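Local coordinates for protein chymotrypsin-like serine protease (PDB 1MBM) that probably acts as a chymotrypsin-like serine endopeptidase that cleaves the polyprotein of equine arteritis virus into its working parts, at residues 16-21 with 27-32; 81-86 with 118-123; 87-92 with 126-131; 94-99 with 106-111; 130-133 with 137-140. All blocks are in the same frame, centred on the assembly; numbering follows the deposited sequence.

In the fold
Contact 1 lies in the closed six-stranded barrel near the N-terminus; contacts 2 to 5 lie in the second antiparallel sheet and the loops attached to it. Contacts 1, 3 and 4 are buried, contacts 2 and 5 at the surface. Contacts 2 and 3 both use strand 85-91, contacts 3 and 5 both use strand 123-132 and share Gly130 and Ser131. Contacts 1 and 5 are hairpins held by main-chain bonds, one with valines and a buried tryptophan, the other with an Asn-Tyr pair at the surface. A glutamine side chain does the bonding in contact 2, two aromatic rings meet in contact 3, and contact 4 joins a leucine pair to a carboxylate-and-water network.

Contact 1: residues 16-21 with 27-32; sequences TGSVWT and VVLTAS
The indole of Trp20 turns its CD1 edge to Val27, whose carbonyl O lies near the ring plane 3.6 Å from CD1. The Leu29 side chain runs at about a right angle to that of Trp20, its CD1 coming obliquely to the ring, 3.8 Å from Trp20 NE1. The hydrogen bond from NE1 to Ser18 OG (2.7 Å), which stands 16° out of the ring plane, helps to set the rotation of the indole. Ser18 OG sits between the backbone N and the carbonyl carbon (chi1 62°), where it can also donate to a water that in turn donates to Leu29 O, so the hydroxyl both accepts and donates. Main-chain bonds run both ways between Ser18 and Leu29 and between Trp20 and Val27. On the other face of the sheet, Val19 CG2 meets Val28 CG2 at 4.3 Å, in a layer joined by Leu43. At the far end Thr30 OG1 donates to Thr16 O over 2.8 Å, from 39° above the carbonyl plane, and Thr16 OG1 bonds to Gly112 O. The whole is the antiparallel hairpin of strands 14-22 and 25-31, part of the first six-stranded barrel of the chymotrypsin-like fold.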
loop_
_atom_site.group_PDB
_atom_site.type_symbol
_atom_site.label_atom_id
_atom_site.label_comp_id
_atom_site.label_asym_id
_atom_site.label_seq_id
_atom_site.Cartn_x
_atom_site.Cartn_y
_atom_site.Cartn_z
ATOM N N THR A 16 -4.326 1.461 -9.439
ATOM C CA THR A 16 -4.890 2.415 -8.511
ATOM C C THR A 16 -3.896 3.531 -8.265
ATOM O O THR A 16 -2.692 3.318 -8.330
ATOM C CB THR A 16 -5.164 1.699 -7.173
ATOM O OG1 THR A 16 -6.046 0.597 -7.397
ATOM C CG2 THR A 16 -5.947 2.594 -6.205
ATOM N N GLY A 17 -4.402 4.726 -7.975
ATOM C CA GLY A 17 -3.539 5.840 -7.640
ATOM C C GLY A 17 -4.058 6.651 -6.475
ATOM O O GLY A 17 -5.167 6.431 -5.992
ATOM N N SER A 18 -3.240 7.586 -6.007
ATOM C CA SER A 18 -3.651 8.478 -4.939
ATOM C C SER A 18 -3.158 9.888 -5.245
ATOM O O SER A 18 -2.147 10.064 -5.912
ATOM C CB SER A 18 -3.191 7.979 -3.568
ATOM O OG SER A 18 -1.789 7.914 -3.475
ATOM N N VAL A 19 -3.898 10.884 -4.775
ATOM C CA VAL A 19 -3.606 12.286 -5.068
ATOM C C VAL A 19 -3.345 13.079 -3.787
ATOM O O VAL A 19 -4.052 12.925 -2.808
ATOM C CB VAL A 19 -4.771 12.933 -5.851
ATOM C CG1 VAL A 19 -4.407 14.326 -6.291
ATOM C CG2 VAL A 19 -5.113 12.081 -7.077
ATOM N N TRP A 20 -2.329 13.933 -3.808
ATOM C CA TRP A 20 -1.890 14.627 -2.605
ATOM C C TRP A 20 -1.404 16.035 -2.880
ATOM O O TRP A 20 -1.184 16.412 -4.026
ATOM C CB TRP A 20 -0.731 13.863 -1.953
ATOM C CG TRP A 20 -0.944 12.392 -1.844
ATOM C CD1 TRP A 20 -0.770 11.456 -2.831
ATOM C CD2 TRP A 20 -1.365 11.673 -0.681
ATOM N NE1 TRP A 20 -1.066 10.204 -2.350
ATOM C CE2 TRP A 20 -1.437 10.309 -1.031
ATOM C CE3 TRP A 20 -1.702 12.045 0.625
ATOM C CZ2 TRP A 20 -1.832 9.325 -0.129
ATOM C CZ3 TRP A 20 -2.094 11.059 1.526
ATOM C CH2 TRP A 20 -2.156 9.718 1.141
ATOM N N THR A 21 -1.215 16.802 -1.805
ATOM C CA THR A 21 -0.658 18.144 -1.906
ATOM C C THR A 21 0.754 18.150 -1.315
ATOM O O THR A 21 0.997 17.517 -0.289
ATOM C CB THR A 21 -1.557 19.156 -1.147
ATOM O OG1 THR A 21 -2.809 19.291 -1.834
ATOM C CG2 THR A 21 -0.970 20.562 -1.204
ATOM N N VAL A 27 0.436 16.062 -6.223
ATOM C CA VAL A 27 1.234 14.862 -6.437
ATOM C C VAL A 27 0.370 13.624 -6.634
ATOM O O VAL A 27 -0.573 13.386 -5.880
ATOM C CB VAL A 27 2.182 14.615 -5.247
ATOM C CG1 VAL A 27 3.099 13.422 -5.522
ATOM C CG2 VAL A 27 3.000 15.859 -4.961
ATOM N N VAL A 28 0.704 12.835 -7.645
ATOM C CA VAL A 28 -0.037 11.614 -7.942
ATOM C C VAL A 28 0.884 10.396 -7.840
ATOM O O VAL A 28 1.861 10.299 -8.564
ATOM C CB VAL A 28 -0.664 11.692 -9.362
ATOM C CG1 VAL A 28 -1.400 10.384 -9.721
ATOM C CG2 VAL A 28 -1.598 12.907 -9.477
ATOM N N LEU A 29 0.555 9.456 -6.966
ATOM C CA LEU A 29 1.352 8.231 -6.807
ATOM C C LEU A 29 0.651 6.994 -7.348
ATOM O O LEU A 29 -0.563 6.877 -7.242
ATOM C CB LEU A 29 1.644 7.968 -5.336
ATOM C CG LEU A 29 2.224 9.121 -4.533
ATOM C CD1 LEU A 29 2.394 8.698 -3.068
ATOM C CD2 LEU A 29 3.543 9.598 -5.142
ATOM N N THR A 30 1.433 6.066 -7.891
ATOM C CA THR A 30 0.931 4.782 -8.384
ATOM C C THR A 30 2.145 3.868 -8.563
ATOM O O THR A 30 3.256 4.213 -8.122
ATOM C CB THR A 30 0.102 4.947 -9.715
ATOM O OG1 THR A 30 -0.538 3.713 -10.073
ATOM C CG2 THR A 30 1.006 5.258 -10.927
ATOM N N ALA A 31 1.931 2.699 -9.164
ATOM C CA ALA A 31 3.006 1.735 -9.393
ATOM C C ALA A 31 3.583 1.881 -10.802
ATOM O O ALA A 31 2.843 2.071 -11.766
ATOM C CB ALA A 31 2.507 0.313 -9.177
ATOM N N SER A 32 4.901 1.764 -10.919
ATOM C CA SER A 32 5.565 1.892 -12.221
ATOM C C SER A 32 5.077 0.878 -13.264
ATOM O O SER A 32 4.917 1.217 -14.434
ATOM C CB SER A 32 7.079 1.783 -12.057
ATOM O OG SER A 32 7.538 2.722 -11.097
HETATM O O HOH W 1 -1.002 5.590 -4.699
#

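Contact 2: residues 81-86 with 118-123; sequences QPTTGP and VVQGDA
The carboxamide of Gln120 reaches across to Thr83 and Pro86 and makes every direct hydrogen bond of this contact. Its OE1 takes the N-H of Thr83 at 3.0 Å, in the amide plane and on a lone pair, while NE2 donates to Thr83 O at 2.7 Å. The glutamine amide therefore meets Thr83 much as a neighbouring strand would, by one acceptor and one donor. The second hydrogen of NE2 goes to Pro86 O (3.0 Å, 166°), which lies close to the amide plane although NE2 itself stands well above the carbonyl plane of Pro86. With both acceptors near its plane, the amide is held flat. A water adds a further grip, donating to OE1 and to Gln81 O. Thr83 CB lies 3.6 Å from Gln120 OE1. CG of Gln120 leaves beside its backbone N (chi1 -73°) and the chain runs extended from there, which spans the gap to the loop. Gln120 also opens a type II' turn that ends at Ala123 and leads from strand 117-120 into strand 123-132. Strand 85-91 begins at Gly85 and pairs with strands 117-120 and 94-100; Gln120 packs on Ala87, Leu100 and Val125 of these neighbours.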
loop_
_atom_site.group_PDB
_atom_site.type_symbol
_atom_site.label_atom_id
_atom_site.label_comp_id
_atom_site.label_asym_id
_atom_site.label_seq_id
_atom_site.Cartn_x
_atom_site.Cartn_y
_atom_site.Cartn_z
ATOM N N GLN A 81 9.080 6.243 7.070
ATOM C CA GLN A 81 9.694 4.927 7.070
ATOM C C GLN A 81 8.651 3.908 7.534
ATOM O O GLN A 81 7.753 4.244 8.308
ATOM C CB GLN A 81 10.913 4.908 8.011
ATOM C CG GLN A 81 10.583 4.618 9.470
ATOM C CD GLN A 81 11.805 4.201 10.284
ATOM O OE1 GLN A 81 12.785 4.933 10.348
ATOM N NE2 GLN A 81 11.741 3.027 10.903
ATOM N N PRO A 82 8.726 2.686 7.020
ATOM C CA PRO A 82 7.823 1.629 7.472
ATOM C C PRO A 82 8.012 1.347 8.958
ATOM O O PRO A 82 9.135 1.291 9.457
ATOM C CB PRO A 82 8.264 0.415 6.645
ATOM C CG PRO A 82 9.661 0.758 6.190
ATOM C CD PRO A 82 9.610 2.225 5.934
ATOM N N THR A 83 6.897 1.197 9.656
ATOM C CA THR A 83 6.888 0.833 11.057
ATOM C C THR A 83 6.164 -0.509 11.144
ATOM O O THR A 83 5.117 -0.685 10.525
ATOM C CB THR A 83 6.155 1.931 11.845
ATOM O OG1 THR A 83 7.052 3.036 12.045
ATOM C CG2 THR A 83 5.821 1.486 13.254
ATOM N N THR A 84 6.725 -1.472 11.864
ATOM C CA THR A 84 6.061 -2.773 11.975
ATOM C C THR A 84 4.709 -2.640 12.689
ATOM O O THR A 84 4.643 -2.326 13.869
ATOM C CB THR A 84 6.951 -3.796 12.709
ATOM O OG1 THR A 84 8.180 -3.981 11.985
ATOM C CG2 THR A 84 6.292 -5.175 12.674
ATOM N N GLY A 85 3.629 -2.868 11.957
ATOM C CA GLY A 85 2.299 -2.737 12.515
ATOM C C GLY A 85 1.267 -2.700 11.406
ATOM O O GLY A 85 1.584 -2.962 10.244
ATOM N N PRO A 86 0.026 -2.386 11.761
ATOM C CA PRO A 86 -1.044 -2.270 10.775
ATOM C C PRO A 86 -0.786 -1.127 9.784
ATOM O O PRO A 86 -0.131 -0.148 10.106
ATOM C CB PRO A 86 -2.271 -1.951 11.637
ATOM C CG PRO A 86 -1.680 -1.352 12.894
ATOM C CD PRO A 86 -0.468 -2.178 13.136
ATOM N N VAL A 118 0.017 2.799 0.406
ATOM C CA VAL A 118 -0.005 2.043 1.641
ATOM C C VAL A 118 0.338 3.069 2.718
ATOM O O VAL A 118 1.402 3.682 2.681
ATOM C CB VAL A 118 0.996 0.875 1.616
ATOM C CG1 VAL A 118 0.936 0.099 2.899
ATOM C CG2 VAL A 118 0.714 -0.046 0.448
ATOM N N VAL A 119 -0.573 3.300 3.654
ATOM C CA VAL A 119 -0.348 4.368 4.621
ATOM C C VAL A 119 -0.404 3.909 6.071
ATOM O O VAL A 119 -1.079 2.939 6.401
ATOM C CB VAL A 119 -1.343 5.578 4.434
ATOM C CG1 VAL A 119 -1.407 6.036 2.961
ATOM C CG2 VAL A 119 -2.727 5.242 4.936
ATOM N N GLN A 120 0.325 4.625 6.916
ATOM C CA GLN A 120 0.330 4.411 8.354
ATOM C C GLN A 120 0.142 5.805 8.946
ATOM O O GLN A 120 0.960 6.693 8.721
ATOM C CB GLN A 120 1.655 3.783 8.816
ATOM C CG GLN A 120 1.787 2.313 8.430
ATOM C CD GLN A 120 3.010 1.623 9.022
ATOM O OE1 GLN A 120 4.131 2.105 8.881
ATOM N NE2 GLN A 120 2.793 0.476 9.662
ATOM N N GLY A 121 -0.949 6.002 9.672
ATOM C CA GLY A 121 -1.285 7.314 10.187
ATOM C C GLY A 121 -1.615 8.236 9.025
ATOM O O GLY A 121 -2.402 7.881 8.153
ATOM N N ASP A 122 -0.977 9.402 8.989
ATOM C CA ASP A 122 -1.188 10.369 7.919
ATOM C C ASP A 122 -0.062 10.319 6.879
ATOM O O ASP A 122 0.097 11.240 6.071
ATOM C CB ASP A 122 -1.303 11.785 8.503
ATOM C CG ASP A 122 0.000 12.277 9.137
ATOM O OD1 ASP A 122 0.941 11.472 9.313
ATOM O OD2 ASP A 122 0.170 13.461 9.502
ATOM N N ALA A 123 0.714 9.242 6.893
ATOM C CA ALA A 123 1.876 9.189 6.023
ATOM C C ALA A 123 1.898 8.006 5.075
ATOM O O ALA A 123 1.473 6.912 5.430
ATOM C CB ALA A 123 3.151 9.210 6.863
HETATM O O HOH W 2 5.218 4.445 9.182
#

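Contact 3: residues 87-92 with 126-131; sequences ASWCTA and GVHTGS
Trp89 and His128 point at one another inside the curled second sheet, and the two side chains make the whole contact. His128 holds CG anti to its backbone N (chi1 178°), which extends the imidazole toward the indole. Trp89 has CG beside its own N (chi1 -90°), which directs the side chain to the histidine, and the turn of the ring about CB-CG presents its NE1/CD1 edge. NE1 of Trp89 and ND1 of His128 come to 3.0 Å, with ND1 near the indole plane; CD1 of Trp89 also lies 3.7 Å from His128 CB. The two side chains cross at about a right angle, with ring planes 69° apart. Gly130 N lies over one imidazole face, offset toward the rim. Thr109 packs against His128, while Val118 and Val139 border Trp89. In chymotrypsin-like proteases of acidic or glutamine specificity a histidine on this strand often lines the S1 pocket, and the placing of His128 is consistent with that; the indole edge beside ND1 would then help set the imidazole's orientation.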
loop_
_atom_site.group_PDB
_atom_site.type_symbol
_atom_site.label_atom_id
_atom_site.label_comp_id
_atom_site.label_asym_id
_atom_site.label_seq_id
_atom_site.Cartn_x
_atom_site.Cartn_y
_atom_site.Cartn_z
ATOM N N ALA A 87 -1.289 -1.286 8.570
ATOM C CA ALA A 87 -1.206 -0.254 7.552
ATOM C C ALA A 87 -2.451 -0.374 6.697
ATOM O O ALA A 87 -3.070 -1.440 6.632
ATOM C CB ALA A 87 0.056 -0.401 6.704
ATOM N N SER A 88 -2.843 0.724 6.070
ATOM C CA SER A 88 -4.019 0.720 5.225
ATOM C C SER A 88 -3.594 0.774 3.772
ATOM O O SER A 88 -2.815 1.647 3.383
ATOM C CB SER A 88 -4.924 1.924 5.540
ATOM O OG SER A 88 -5.507 1.844 6.837
ATOM N N TRP A 89 -4.082 -0.192 2.999
ATOM C CA TRP A 89 -3.922 -0.227 1.557
ATOM C C TRP A 89 -5.143 0.518 1.036
ATOM O O TRP A 89 -6.263 0.042 1.180
ATOM C CB TRP A 89 -3.963 -1.676 1.041
ATOM C CG TRP A 89 -2.620 -2.368 0.984
ATOM C CD1 TRP A 89 -1.946 -2.757 -0.141
ATOM C CD2 TRP A 89 -1.813 -2.783 2.091
ATOM N NE1 TRP A 89 -0.758 -3.364 0.198
ATOM C CE2 TRP A 89 -0.649 -3.393 1.561
ATOM C CE3 TRP A 89 -1.936 -2.679 3.482
ATOM C CZ2 TRP A 89 0.362 -3.913 2.367
ATOM C CZ3 TRP A 89 -0.922 -3.189 4.283
ATOM C CH2 TRP A 89 0.213 -3.796 3.722
ATOM N N CYS A 90 -4.927 1.690 0.447
ATOM C CA CYS A 90 -6.030 2.550 0.022
ATOM C C CYS A 90 -6.498 2.221 -1.385
ATOM O O CYS A 90 -6.147 2.916 -2.338
ATOM C CB CYS A 90 -5.622 4.024 0.121
ATOM S SG CYS A 90 -4.987 4.494 1.760
ATOM N N THR A 91 -7.293 1.164 -1.514
ATOM C CA THR A 91 -7.750 0.753 -2.837
ATOM C C THR A 91 -8.941 1.576 -3.301
ATOM O O THR A 91 -9.541 2.333 -2.532
ATOM C CB THR A 91 -8.110 -0.751 -2.867
ATOM O OG1 THR A 91 -9.431 -0.956 -2.344
ATOM C CG2 THR A 91 -7.216 -1.539 -1.931
ATOM N N ALA A 92 -9.297 1.407 -4.565
ATOM C CA ALA A 92 -10.444 2.115 -5.122
ATOM C C ALA A 92 -11.792 1.605 -4.596
ATOM O O ALA A 92 -12.833 2.187 -4.894
ATOM C CB ALA A 92 -10.402 2.053 -6.614
ATOM N N GLY A 126 4.562 3.634 1.119
ATOM C CA GLY A 126 4.878 3.081 -0.188
ATOM C C GLY A 126 3.656 2.876 -1.068
ATOM O O GLY A 126 2.562 3.334 -0.735
ATOM N N VAL A 127 3.843 2.224 -2.208
ATOM C CA VAL A 127 2.714 1.865 -3.060
ATOM C C VAL A 127 2.648 0.344 -3.126
ATOM O O VAL A 127 3.666 -0.335 -2.980
ATOM C CB VAL A 127 2.805 2.450 -4.501
ATOM C CG1 VAL A 127 2.696 3.977 -4.488
ATOM C CG2 VAL A 127 4.086 2.005 -5.207
ATOM N N HIS A 128 1.452 -0.193 -3.343
ATOM C CA HIS A 128 1.297 -1.635 -3.447
ATOM C C HIS A 128 1.829 -2.120 -4.792
ATOM O O HIS A 128 1.367 -1.686 -5.846
ATOM C CB HIS A 128 -0.169 -2.052 -3.273
ATOM C CG HIS A 128 -0.386 -3.523 -3.422
ATOM N ND1 HIS A 128 0.020 -4.433 -2.468
ATOM C CD2 HIS A 128 -0.919 -4.248 -4.431
ATOM C CE1 HIS A 128 -0.289 -5.651 -2.868
ATOM N NE2 HIS A 128 -0.860 -5.566 -4.058
ATOM N N THR A 129 2.770 -3.059 -4.733
ATOM C CA THR A 129 3.476 -3.570 -5.904
ATOM C C THR A 129 2.931 -4.886 -6.444
ATOM O O THR A 129 2.830 -5.075 -7.654
ATOM C CB THR A 129 4.975 -3.702 -5.540
ATOM O OG1 THR A 129 5.553 -2.392 -5.507
ATOM C CG2 THR A 129 5.781 -4.437 -6.622
ATOM N N GLY A 130 2.564 -5.801 -5.564
ATOM C CA GLY A 130 2.056 -7.072 -6.048
ATOM C C GLY A 130 1.713 -8.017 -4.924
ATOM O O GLY A 130 1.873 -7.696 -3.758
ATOM N N SER A 131 1.281 -9.214 -5.279
ATOM C CA SER A 131 0.831 -10.136 -4.259
ATOM C C SER A 131 1.332 -11.550 -4.482
ATOM O O SER A 131 1.881 -11.875 -5.528
ATOM C CB SER A 131 -0.689 -10.158 -4.273
ATOM O OG SER A 131 -1.126 -10.737 -5.488
#

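Contact 4: residues 94-99 with 106-111; sequences GDEEGL and LAWTTS
Leu99 and Leu106 form a single antiparallel bridge, where strand 94-100 of the second sheet meets the short strand 105-106 and the chain that follows it. Leu99 N donates to Leu106 O at 2.9 Å and Leu106 N returns a bond to Leu99 O. Their side chains lie side by side, pointing the same way, and touch at Leu99 CD2 and Leu106 CD1 (3.9 Å), next to Leu190 and Ile191 of helix 185-192. The absence of a side chain at Gly98, on the side of Leu106 O and Ala107 CB, allows Gly98 CA to come 3.1 Å from Leu106 O. Farther along, Glu96 has CG anti to the backbone N (chi1 -160°), 3.2 Å from Trp108 O. The bend at chi2 (57°) turns the carboxylate so that OE1 comes 3.6 Å from Trp108 CE3, at the indole edge and near its plane. A water donates to Glu96 OE2 and to Glu97 O and accepts the N-H of Trp108. The C-terminal tail also grips the carboxylate, by a salt bridge from Arg197 NE to OE1 and a hydrogen bond from Asn196 N to OE2. Arg197 NH2 also bonds Trp108 O, so its guanidinium group probably eases the approach of that carbonyl to the carboxylate.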
loop_
_atom_site.group_PDB
_atom_site.type_symbol
_atom_site.label_atom_id
_atom_site.label_comp_id
_atom_site.label_asym_id
_atom_site.label_seq_id
_atom_site.Cartn_x
_atom_site.Cartn_y
_atom_site.Cartn_z
ATOM N N GLY A 94 -12.183 0.867 -1.145
ATOM C CA GLY A 94 -12.070 0.927 0.297
ATOM C C GLY A 94 -10.692 0.552 0.805
ATOM O O GLY A 94 -9.884 -0.042 0.080
ATOM N N ASP A 95 -10.434 0.906 2.060
ATOM C CA ASP A 95 -9.192 0.571 2.722
ATOM C C ASP A 95 -9.118 -0.889 3.139
ATOM O O ASP A 95 -10.038 -1.436 3.754
ATOM C CB ASP A 95 -8.994 1.431 3.967
ATOM C CG ASP A 95 -8.630 2.858 3.637
ATOM O OD1 ASP A 95 -8.563 3.207 2.434
ATOM O OD2 ASP A 95 -8.421 3.703 4.521
ATOM N N GLU A 96 -7.993 -1.506 2.815
ATOM C CA GLU A 96 -7.723 -2.870 3.217
ATOM C C GLU A 96 -6.708 -2.787 4.361
ATOM O O GLU A 96 -5.589 -2.306 4.166
ATOM C CB GLU A 96 -7.145 -3.621 2.022
ATOM C CG GLU A 96 -7.238 -5.131 2.077
ATOM C CD GLU A 96 -8.656 -5.645 2.247
ATOM O OE1 GLU A 96 -9.452 -5.652 1.284
ATOM O OE2 GLU A 96 -8.964 -6.058 3.361
ATOM N N GLU A 97 -7.103 -3.213 5.559
ATOM C CA GLU A 97 -6.184 -3.219 6.695
ATOM C C GLU A 97 -5.265 -4.432 6.605
ATOM O O GLU A 97 -5.740 -5.557 6.490
ATOM C CB GLU A 97 -6.937 -3.222 8.039
ATOM C CG GLU A 97 -5.993 -3.304 9.236
ATOM C CD GLU A 97 -6.629 -2.918 10.567
ATOM O OE1 GLU A 97 -7.268 -3.786 11.197
ATOM O OE2 GLU A 97 -6.470 -1.755 11.000
ATOM N N GLY A 98 -3.953 -4.204 6.647
ATOM C CA GLY A 98 -3.001 -5.293 6.544
ATOM C C GLY A 98 -1.801 -5.151 7.465
ATOM O O GLY A 98 -1.688 -4.170 8.206
ATOM N N LEU A 99 -0.923 -6.146 7.437
ATOM C CA LEU A 99 0.305 -6.117 8.224
ATOM C C LEU A 99 1.389 -5.527 7.363
ATOM O O LEU A 99 1.533 -5.900 6.202
ATOM C CB LEU A 99 0.735 -7.525 8.631
ATOM C CG LEU A 99 2.204 -7.661 9.057
ATOM C CD1 LEU A 99 2.428 -7.017 10.430
ATOM C CD2 LEU A 99 2.658 -9.114 9.056
ATOM N N LEU A 106 1.277 -8.394 4.617
ATOM C CA LEU A 106 0.080 -9.186 4.333
ATOM C C LEU A 106 -1.124 -8.279 4.103
ATOM O O LEU A 106 -1.380 -7.380 4.884
ATOM C CB LEU A 106 -0.237 -10.121 5.505
ATOM C CG LEU A 106 0.897 -10.991 6.033
ATOM C CD1 LEU A 106 0.418 -11.790 7.221
ATOM C CD2 LEU A 106 1.391 -11.911 4.933
ATOM N N ALA A 107 -1.861 -8.523 3.029
ATOM C CA ALA A 107 -3.055 -7.750 2.726
ATOM C C ALA A 107 -3.804 -8.484 1.630
ATOM O O ALA A 107 -3.185 -9.105 0.774
ATOM C CB ALA A 107 -2.690 -6.332 2.263
ATOM N N TRP A 108 -5.131 -8.432 1.662
ATOM C CA TRP A 108 -5.911 -9.066 0.608
ATOM C C TRP A 108 -6.036 -8.086 -0.549
ATOM O O TRP A 108 -6.653 -7.031 -0.405
ATOM C CB TRP A 108 -7.292 -9.484 1.119
ATOM C CG TRP A 108 -8.084 -10.242 0.100
ATOM C CD1 TRP A 108 -8.026 -11.585 -0.152
ATOM C CD2 TRP A 108 -9.041 -9.704 -0.821
ATOM N NE1 TRP A 108 -8.897 -11.914 -1.164
ATOM C CE2 TRP A 108 -9.529 -10.776 -1.595
ATOM C CE3 TRP A 108 -9.538 -8.421 -1.070
ATOM C CZ2 TRP A 108 -10.489 -10.604 -2.595
ATOM C CZ3 TRP A 108 -10.487 -8.252 -2.063
ATOM C CH2 TRP A 108 -10.954 -9.337 -2.810
ATOM N N THR A 109 -5.411 -8.399 -1.678
ATOM C CA THR A 109 -5.456 -7.508 -2.848
ATOM C C THR A 109 -5.675 -8.254 -4.160
ATOM O O THR A 109 -5.495 -9.469 -4.220
ATOM C CB THR A 109 -4.138 -6.715 -2.990
ATOM O OG1 THR A 109 -3.040 -7.632 -3.071
ATOM C CG2 THR A 109 -3.832 -5.873 -1.740
ATOM N N THR A 110 -6.068 -7.519 -5.204
ATOM C CA THR A 110 -6.175 -8.063 -6.569
ATOM C C THR A 110 -5.270 -7.257 -7.499
ATOM O O THR A 110 -4.756 -6.216 -7.113
ATOM C CB THR A 110 -7.608 -7.992 -7.115
ATOM O OG1 THR A 110 -8.070 -6.636 -7.052
ATOM C CG2 THR A 110 -8.580 -8.767 -6.225
ATOM N N SER A 111 -5.112 -7.708 -8.738
ATOM C CA SER A 111 -4.236 -7.003 -9.675
ATOM C C SER A 111 -4.562 -5.513 -9.802
ATOM O O SER A 111 -3.655 -4.670 -9.809
ATOM C CB SER A 111 -4.246 -7.657 -11.055
ATOM O OG SER A 111 -3.228 -7.076 -11.843
HETATM O O HOH W 3 -6.161 -7.182 4.239
#

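Contact 5: residues 130-133 with 137-140; sequences GSNT and AYVT
Tyr138 runs along the chain from Gly130 to Asn132, and each part of it meets a successive residue. Its CB lies 3.9 Å from Gly130 O. With CG beside the backbone N (chi1 -56°), the ring reaches along the neighbouring strand, where CD2 comes to 3.7 Å from that same oxygen. One step on, CE2 is 4.0 Å from Ser131 O, which lies near the ring plane at its edge. At the tip, the phenol OH accepts from Asn132 ND2 (3.1 Å, 170°), a nearly straight bond lying in the amide plane, with the amide and ring planes 58° apart; Tyr138 OH also lies 3.7 Å from Asn132 CB. Asn132 OD1 in turn accepts a weak bond from Thr133 N. In the main chain Tyr138 N donates to Gly130 O at 2.9 Å, whereas Gly130 N reaches Tyr138 O only weakly. Ser131 stands opposite Ala137 as a non-hydrogen-bonded pair. Thr129 and Gly130 both face Tyr138, the pattern of a classic beta bulge, here near the end of the hairpin formed by strands 123-132 and 136-140 in the second sheet.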
loop_
_atom_site.group_PDB
_atom_site.type_symbol
_atom_site.label_atom_id
_atom_site.label_comp_id
_atom_site.label_asym_id
_atom_site.label_seq_id
_atom_site.Cartn_x
_atom_site.Cartn_y
_atom_site.Cartn_z
ATOM N N GLY A 130 2.564 -5.801 -5.564
ATOM C CA GLY A 130 2.056 -7.072 -6.048
ATOM C C GLY A 130 1.713 -8.017 -4.924
ATOM O O GLY A 130 1.873 -7.696 -3.758
ATOM N N SER A 131 1.281 -9.214 -5.279
ATOM C CA SER A 131 0.831 -10.136 -4.259
ATOM C C SER A 131 1.332 -11.550 -4.482
ATOM O O SER A 131 1.881 -11.875 -5.528
ATOM C CB SER A 131 -0.689 -10.158 -4.273
ATOM O OG SER A 131 -1.126 -10.737 -5.488
ATOM N N ASN A 132 1.146 -12.390 -3.478
ATOM C CA ASN A 132 1.450 -13.802 -3.625
ATOM C C ASN A 132 0.405 -14.577 -2.838
ATOM O O ASN A 132 -0.571 -13.996 -2.357
ATOM C CB ASN A 132 2.876 -14.131 -3.175
ATOM C CG ASN A 132 3.517 -15.208 -4.024
ATOM O OD1 ASN A 132 2.825 -16.041 -4.603
ATOM N ND2 ASN A 132 4.845 -15.185 -4.116
ATOM N N THR A 133 0.613 -15.878 -2.715
ATOM C CA THR A 133 -0.326 -16.773 -2.050
ATOM C C THR A 133 -0.488 -16.460 -0.567
ATOM O O THR A 133 0.475 -16.074 0.091
ATOM C CB THR A 133 0.151 -18.231 -2.260
ATOM O OG1 THR A 133 -0.297 -18.695 -3.539
ATOM C CG2 THR A 133 -0.512 -19.191 -1.282
ATOM N N ALA A 137 1.832 -9.574 0.409
ATOM C CA ALA A 137 1.869 -8.320 -0.327
ATOM C C ALA A 137 3.313 -7.845 -0.474
ATOM O O ALA A 137 4.151 -8.129 0.370
ATOM C CB ALA A 137 1.037 -7.255 0.406
ATOM N N TYR A 138 3.606 -7.137 -1.560
ATOM C CA TYR A 138 4.914 -6.522 -1.725
ATOM C C TYR A 138 4.666 -5.027 -1.891
ATOM O O TYR A 138 3.777 -4.625 -2.646
ATOM C CB TYR A 138 5.661 -7.100 -2.926
ATOM C CG TYR A 138 5.831 -8.600 -2.884
ATOM C CD1 TYR A 138 6.710 -9.198 -1.989
ATOM C CD2 TYR A 138 5.112 -9.424 -3.750
ATOM C CE1 TYR A 138 6.861 -10.580 -1.947
ATOM C CE2 TYR A 138 5.262 -10.805 -3.722
ATOM C CZ TYR A 138 6.139 -11.375 -2.824
ATOM O OH TYR A 138 6.293 -12.745 -2.805
ATOM N N VAL A 139 5.417 -4.213 -1.153
ATOM C CA VAL A 139 5.231 -2.766 -1.159
ATOM C C VAL A 139 6.533 -2.037 -1.498
ATOM O O VAL A 139 7.577 -2.341 -0.946
ATOM C CB VAL A 139 4.725 -2.283 0.215
ATOM C CG1 VAL A 139 4.705 -0.744 0.303
ATOM C CG2 VAL A 139 3.338 -2.893 0.537
ATOM N N THR A 140 6.480 -1.070 -2.403
ATOM C CA THR A 140 7.695 -0.351 -2.753
ATOM C C THR A 140 7.699 1.021 -2.101
ATOM O O THR A 140 6.740 1.775 -2.267
ATOM C CB THR A 140 7.813 -0.192 -4.274
ATOM O OG1 THR A 140 7.955 -1.484 -4.893
ATOM C CG2 THR A 140 9.115 0.533 -4.628
#